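Long-range contacts in alginate biosynthesis protein AlgX (Pseudomonas aeruginosa, PDB 4KNC), which takes part in the O-acetylation of the exopolysaccharide alginate and protects the polymer from degradation as it crosses the periplasm: residues N319-R324 / S432-A437; V356-Y361 / G394-F399. One frame throughout, in Å; residues are numbered along the deposited sequence.

Interaction 1. Residues N319-R324 / S432-A437; sequences NGCSGR and SICQAA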
loop_
_atom_site.group_PDB
_atom_site.type_symbol
_atom_site.label_atom_id
_atom_site.label_comp_id
_atom_site.label_asym_id
_atom_site.label_seq_id
_atom_site.Cartn_x
_atom_site.Cartn_y
_atom_site.Cartn_z
ATOM N N ASN A 319 -18.363 -2.330 1.575
ATOM C CA ASN A 319 -18.530 -3.747 1.262
ATOM C C ASN A 319 -19.190 -4.059 -0.091
ATOM O O ASN A 319 -19.895 -5.058 -0.224
ATOM C CB ASN A 319 -19.280 -4.461 2.397
ATOM C CG ASN A 319 -18.820 -5.898 2.577
ATOM O OD1 ASN A 319 -18.024 -6.414 1.777
ATOM N ND2 ASN A 319 -19.320 -6.557 3.619
ATOM N N GLY A 320 -18.950 -3.209 -1.086
ATOM C CA GLY A 320 -19.486 -3.418 -2.422
ATOM C C GLY A 320 -20.991 -3.619 -2.473
ATOM O O GLY A 320 -21.770 -2.706 -2.172
ATOM N N CYS A 321 -21.403 -4.826 -2.851
ATOM C CA CYS A 321 -22.828 -5.147 -2.947
ATOM C C CYS A 321 -23.314 -6.001 -1.784
ATOM O O CYS A 321 -24.496 -6.336 -1.709
ATOM C CB CYS A 321 -23.131 -5.865 -4.264
ATOM S SG CYS A 321 -22.869 -4.860 -5.733
ATOM N N SER A 322 -22.395 -6.362 -0.894
ATOM C CA SER A 322 -22.705 -7.248 0.221
ATOM C C SER A 322 -23.772 -6.637 1.125
ATOM O O SER A 322 -23.727 -5.445 1.440
ATOM C CB SER A 322 -21.435 -7.573 1.014
ATOM O OG SER A 322 -21.671 -8.590 1.970
ATOM N N GLY A 323 -24.746 -7.457 1.510
ATOM C CA GLY A 323 -25.847 -7.015 2.347
ATOM C C GLY A 323 -26.902 -6.208 1.610
ATOM O O GLY A 323 -27.977 -5.926 2.149
ATOM N N ARG A 324 -26.603 -5.835 0.370
ATOM C CA ARG A 324 -27.476 -4.942 -0.380
ATOM C C ARG A 324 -27.976 -5.567 -1.681
ATOM O O ARG A 324 -27.255 -6.316 -2.341
ATOM C CB ARG A 324 -26.777 -3.598 -0.611
ATOM C CG ARG A 324 -26.290 -2.979 0.697
ATOM C CD ARG A 324 -25.611 -1.654 0.485
ATOM N NE ARG A 324 -24.704 -1.713 -0.647
ATOM C CZ ARG A 324 -24.743 -0.873 -1.672
ATOM N NH1 ARG A 324 -25.643 0.104 -1.697
ATOM N NH2 ARG A 324 -23.874 -1.005 -2.666
ATOM N N SER A 432 -22.340 -9.576 -9.705
ATOM C CA SER A 432 -23.522 -8.860 -9.259
ATOM C C SER A 432 -23.321 -7.359 -9.380
ATOM O O SER A 432 -22.209 -6.854 -9.230
ATOM C CB SER A 432 -23.854 -9.233 -7.814
ATOM O OG SER A 432 -24.239 -10.595 -7.734
ATOM N N ILE A 433 -24.411 -6.655 -9.651
ATOM C CA ILE A 433 -24.378 -5.216 -9.868
ATOM C C ILE A 433 -25.386 -4.578 -8.931
ATOM O O ILE A 433 -26.542 -4.994 -8.883
ATOM C CB ILE A 433 -24.778 -4.874 -11.322
ATOM C CG1 ILE A 433 -23.643 -5.229 -12.278
ATOM C CG2 ILE A 433 -25.113 -3.401 -11.468
ATOM C CD1 ILE A 433 -22.470 -4.318 -12.158
ATOM N N CYS A 434 -24.953 -3.565 -8.191
ATOM C CA CYS A 434 -25.817 -2.947 -7.196
ATOM C C CYS A 434 -25.771 -1.427 -7.203
ATOM O O CYS A 434 -24.810 -0.797 -7.682
ATOM C CB CYS A 434 -25.480 -3.452 -5.787
ATOM S SG CYS A 434 -23.779 -3.099 -5.260
ATOM N N GLN A 435 -26.839 -0.858 -6.659
ATOM C CA GLN A 435 -26.910 0.561 -6.409
ATOM C C GLN A 435 -25.817 0.978 -5.420
ATOM O O GLN A 435 -25.405 0.196 -4.566
ATOM C CB GLN A 435 -28.299 0.963 -5.904
ATOM C CG GLN A 435 -28.557 2.453 -5.969
ATOM C CD GLN A 435 -30.005 2.774 -6.247
ATOM O OE1 GLN A 435 -30.872 1.906 -6.154
ATOM N NE2 GLN A 435 -30.278 4.024 -6.600
ATOM N N ALA A 436 -25.335 2.208 -5.572
ATOM C CA ALA A 436 -24.321 2.771 -4.694
ATOM C C ALA A 436 -24.954 3.824 -3.790
ATOM O O ALA A 436 -25.857 4.545 -4.215
ATOM C CB ALA A 436 -23.203 3.385 -5.519
ATOM N N ALA A 437 -24.482 3.911 -2.548
ATOM C CA ALA A 437 -25.012 4.887 -1.596
ATOM C C ALA A 437 -24.131 6.129 -1.505
ATOM O O ALA A 437 -24.620 7.256 -1.593
ATOM C CB ALA A 437 -25.183 4.257 -0.224
#

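Interaction 2. Residues V356-Y361 / G394-F399; sequences VADVTY and GGRYVF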
loop_
_atom_site.group_PDB
_atom_site.type_symbol
_atom_site.label_atom_id
_atom_site.label_comp_id
_atom_site.label_asym_id
_atom_site.label_seq_id
_atom_site.Cartn_x
_atom_site.Cartn_y
_atom_site.Cartn_z
ATOM N N VAL A 356 -22.288 -0.011 -9.084
ATOM C CA VAL A 356 -21.119 -0.747 -8.595
ATOM C C VAL A 356 -21.151 -2.256 -8.925
ATOM O O VAL A 356 -22.213 -2.887 -8.924
ATOM C CB VAL A 356 -20.924 -0.496 -7.069
ATOM C CG1 VAL A 356 -20.051 -1.564 -6.414
ATOM C CG2 VAL A 356 -20.342 0.894 -6.836
ATOM N N ALA A 357 -19.982 -2.818 -9.228
ATOM C CA ALA A 357 -19.838 -4.240 -9.538
ATOM C C ALA A 357 -19.121 -5.020 -8.429
ATOM O O ALA A 357 -18.154 -4.531 -7.830
ATOM C CB ALA A 357 -19.094 -4.416 -10.855
ATOM N N ASP A 358 -19.599 -6.240 -8.189
ATOM C CA ASP A 358 -19.098 -7.121 -7.141
ATOM C C ASP A 358 -18.935 -8.519 -7.725
ATOM O O ASP A 358 -19.901 -9.109 -8.203
ATOM C CB ASP A 358 -20.098 -7.163 -5.975
ATOM C CG ASP A 358 -19.484 -7.702 -4.689
ATOM O OD1 ASP A 358 -18.572 -8.556 -4.765
ATOM O OD2 ASP A 358 -19.913 -7.265 -3.599
ATOM N N VAL A 359 -17.724 -9.061 -7.671
ATOM C CA VAL A 359 -17.387 -10.240 -8.473
ATOM C C VAL A 359 -16.517 -11.266 -7.740
ATOM O O VAL A 359 -15.479 -10.922 -7.195
ATOM C CB VAL A 359 -16.618 -9.809 -9.746
ATOM C CG1 VAL A 359 -16.141 -11.018 -10.526
ATOM C CG2 VAL A 359 -17.475 -8.903 -10.612
ATOM N N THR A 360 -16.912 -12.537 -7.763
ATOM C CA THR A 360 -16.194 -13.562 -7.015
ATOM C C THR A 360 -15.872 -14.841 -7.795
ATOM O O THR A 360 -16.769 -15.610 -8.150
ATOM C CB THR A 360 -16.965 -13.950 -5.749
ATOM O OG1 THR A 360 -17.141 -12.791 -4.923
ATOM C CG2 THR A 360 -16.202 -15.021 -4.979
ATOM N N TYR A 361 -14.583 -15.061 -8.045
ATOM C CA TYR A 361 -14.091 -16.321 -8.613
ATOM C C TYR A 361 -14.342 -17.509 -7.687
ATOM O O TYR A 361 -14.353 -17.364 -6.463
ATOM C CB TYR A 361 -12.586 -16.250 -8.863
ATOM C CG TYR A 361 -12.173 -15.474 -10.086
ATOM C CD1 TYR A 361 -12.620 -15.837 -11.349
ATOM C CD2 TYR A 361 -11.310 -14.392 -9.980
ATOM C CE1 TYR A 361 -12.231 -15.134 -12.471
ATOM C CE2 TYR A 361 -10.916 -13.682 -11.093
ATOM C CZ TYR A 361 -11.376 -14.058 -12.336
ATOM O OH TYR A 361 -10.977 -13.346 -13.446
ATOM N N GLY A 394 -10.641 -14.148 -1.241
ATOM C CA GLY A 394 -11.603 -15.174 -1.585
ATOM C C GLY A 394 -11.992 -15.099 -3.047
ATOM O O GLY A 394 -13.067 -15.554 -3.434
ATOM N N GLY A 395 -11.116 -14.513 -3.858
ATOM C CA GLY A 395 -11.392 -14.319 -5.274
ATOM C C GLY A 395 -12.367 -13.183 -5.560
ATOM O O GLY A 395 -12.799 -13.019 -6.697
ATOM N N ARG A 396 -12.715 -12.404 -4.537
ATOM C CA ARG A 396 -13.620 -11.265 -4.697
ATOM C C ARG A 396 -12.906 -9.970 -5.124
ATOM O O ARG A 396 -11.797 -9.672 -4.671
ATOM C CB ARG A 396 -14.410 -11.024 -3.411
ATOM C CG ARG A 396 -15.412 -9.889 -3.491
ATOM C CD ARG A 396 -16.218 -9.800 -2.211
ATOM N NE ARG A 396 -17.160 -8.684 -2.219
ATOM C CZ ARG A 396 -17.421 -7.932 -1.153
ATOM N NH1 ARG A 396 -16.801 -8.176 0.003
ATOM N NH2 ARG A 396 -18.293 -6.935 -1.235
ATOM N N TYR A 397 -13.574 -9.222 -6.002
ATOM C CA TYR A 397 -13.140 -7.934 -6.530
ATOM C C TYR A 397 -14.362 -7.048 -6.476
ATOM O O TYR A 397 -15.478 -7.551 -6.579
ATOM C CB TYR A 397 -12.734 -8.069 -7.996
ATOM C CG TYR A 397 -11.513 -8.891 -8.225
ATOM C CD1 TYR A 397 -11.573 -10.277 -8.220
ATOM C CD2 TYR A 397 -10.279 -8.284 -8.439
ATOM C CE1 TYR A 397 -10.440 -11.038 -8.433
ATOM C CE2 TYR A 397 -9.145 -9.031 -8.653
ATOM C CZ TYR A 397 -9.225 -10.409 -8.648
ATOM O OH TYR A 397 -8.083 -11.154 -8.861
ATOM N N VAL A 398 -14.164 -5.739 -6.322
ATOM C CA VAL A 398 -15.267 -4.773 -6.295
ATOM C C VAL A 398 -14.832 -3.474 -6.969
ATOM O O VAL A 398 -13.736 -2.986 -6.716
ATOM C CB VAL A 398 -15.686 -4.428 -4.850
ATOM C CG1 VAL A 398 -16.827 -3.423 -4.852
ATOM C CG2 VAL A 398 -16.087 -5.682 -4.068
ATOM N N PHE A 399 -15.669 -2.915 -7.838
ATOM C CA PHE A 399 -15.283 -1.679 -8.530
ATOM C C PHE A 399 -16.469 -0.839 -8.975
ATOM O O PHE A 399 -17.535 -1.366 -9.267
ATOM C CB PHE A 399 -14.342 -1.959 -9.720
ATOM C CG PHE A 399 -14.985 -2.731 -10.855
ATOM C CD1 PHE A 399 -14.977 -4.114 -10.864
ATOM C CD2 PHE A 399 -15.573 -2.068 -11.922
ATOM C CE1 PHE A 399 -15.551 -4.828 -11.914
ATOM C CE2 PHE A 399 -16.153 -2.775 -12.974
ATOM C CZ PHE A 399 -16.143 -4.155 -12.966
#

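Interaction 1. Residues N319-R324 / S432-A437
Cys321 and Cys434 are joined by a disulfide whose sulfur atoms lie 2.0 Å apart, with a dihedral of -87° about the S-S bond, close to the relaxed right angle. The pair is a worked example of covalent closure of a domain: Cys321 stands in the loop leading into the carbohydrate-binding module, Cys434 on its last strand. The tight half of the contact lies here. Both cysteines are buried; the CB bond of Cys434 already points toward the loop, and its chi1 of 60° puts SG between the backbone N and the carbonyl carbon. The SG of Cys321 also comes within 4.1 Å of the carbonyl O of Ser432.

Toward Gln435, Ala436 and Ala437 the packing thins, and the chain becomes exposed from Gln435 on. Arg324 bridges this side with its guanidinium. NH2 donates to Gly320 O in its own loop at 2.8 Å, a fairly straight bond (161°), and to Gln435 O across the contact at 2.7 Å in a more bent one. NH1 adds a weak bond to the same Gln435 O. That NH2 nitrogen also lies 3.3 Å from Cys434 SG, beside the disulfide. The chemistry thus divides in two: a covalent bond at the buried end and, next to it, one partly exposed arginine whose NH2 meets main-chain carbonyls of both segments.

Interaction 2. Residues V356-Y361 / G394-F399
Asp358 and Arg396 form a diagonal, side-on salt bridge between antiparallel strands: Asp358 lies opposite Val398 and Arg396 opposite Thr360, two non-hydrogen-bonded pairs with the four side chains on one face. NE of Arg396 meets OD1 of Asp358 at 2.9 Å, and NH2 meets OD2 at the same distance; both oxygens are approached on their syn sides, and the two flat groups lie within 15° of coplanar. The arginine chain is extended from CG to NE, and its NH1 donates to Asn319 OD1 in the loop after helix 307-316.

Backbone bonds supply the regular part: Ala357 with Phe399 and Val359 with Tyr397 each exchange two, and Tyr361 N adds one to Gly395 O.

Apolar contacts fill the opposite face. CB of Ala357 sits over the Phe399 ring, 3.8 Å from its centroid, in a CH-pi contact. Tyr361 CE2 approaches Tyr397 CE1 at 3.8 Å, the rings nearly perpendicular.

The strands belong to the carbohydrate-binding module, a beta-sandwich of two antiparallel sheets that may bind alginate. Strand 355-361 lies between outermost 396-400 and 428-435; Tyr361, Tyr397 and Phe399 pack on strand 368-375 of the other sheet, whereas Val356 and Val398 touch Pro315 of helix 307-316.

Both contacts reach one antiparallel sheet of the carbohydrate-binding module, in which strands 428-435 and 355-361 are neighbours, and interaction 2 is nested within the chain loop that interaction 1 closes. They differ with place. Interaction 2 is buried and consists of strand pairing and aromatic packing on one face, with a salt bridge between partly exposed residues on the other; interaction 1, partly at the surface, combines a disulfide with an arginine donating to carbonyls. The two also share partners: Asn319 OD1 accepts a hydrogen bond from Arg396 NH1, and Asp358 OD2 accepts one from Cys321 N. Both residues of the salt bridge thus also hydrogen-bond the loop that follows helix 307-316, linking it to the sheet.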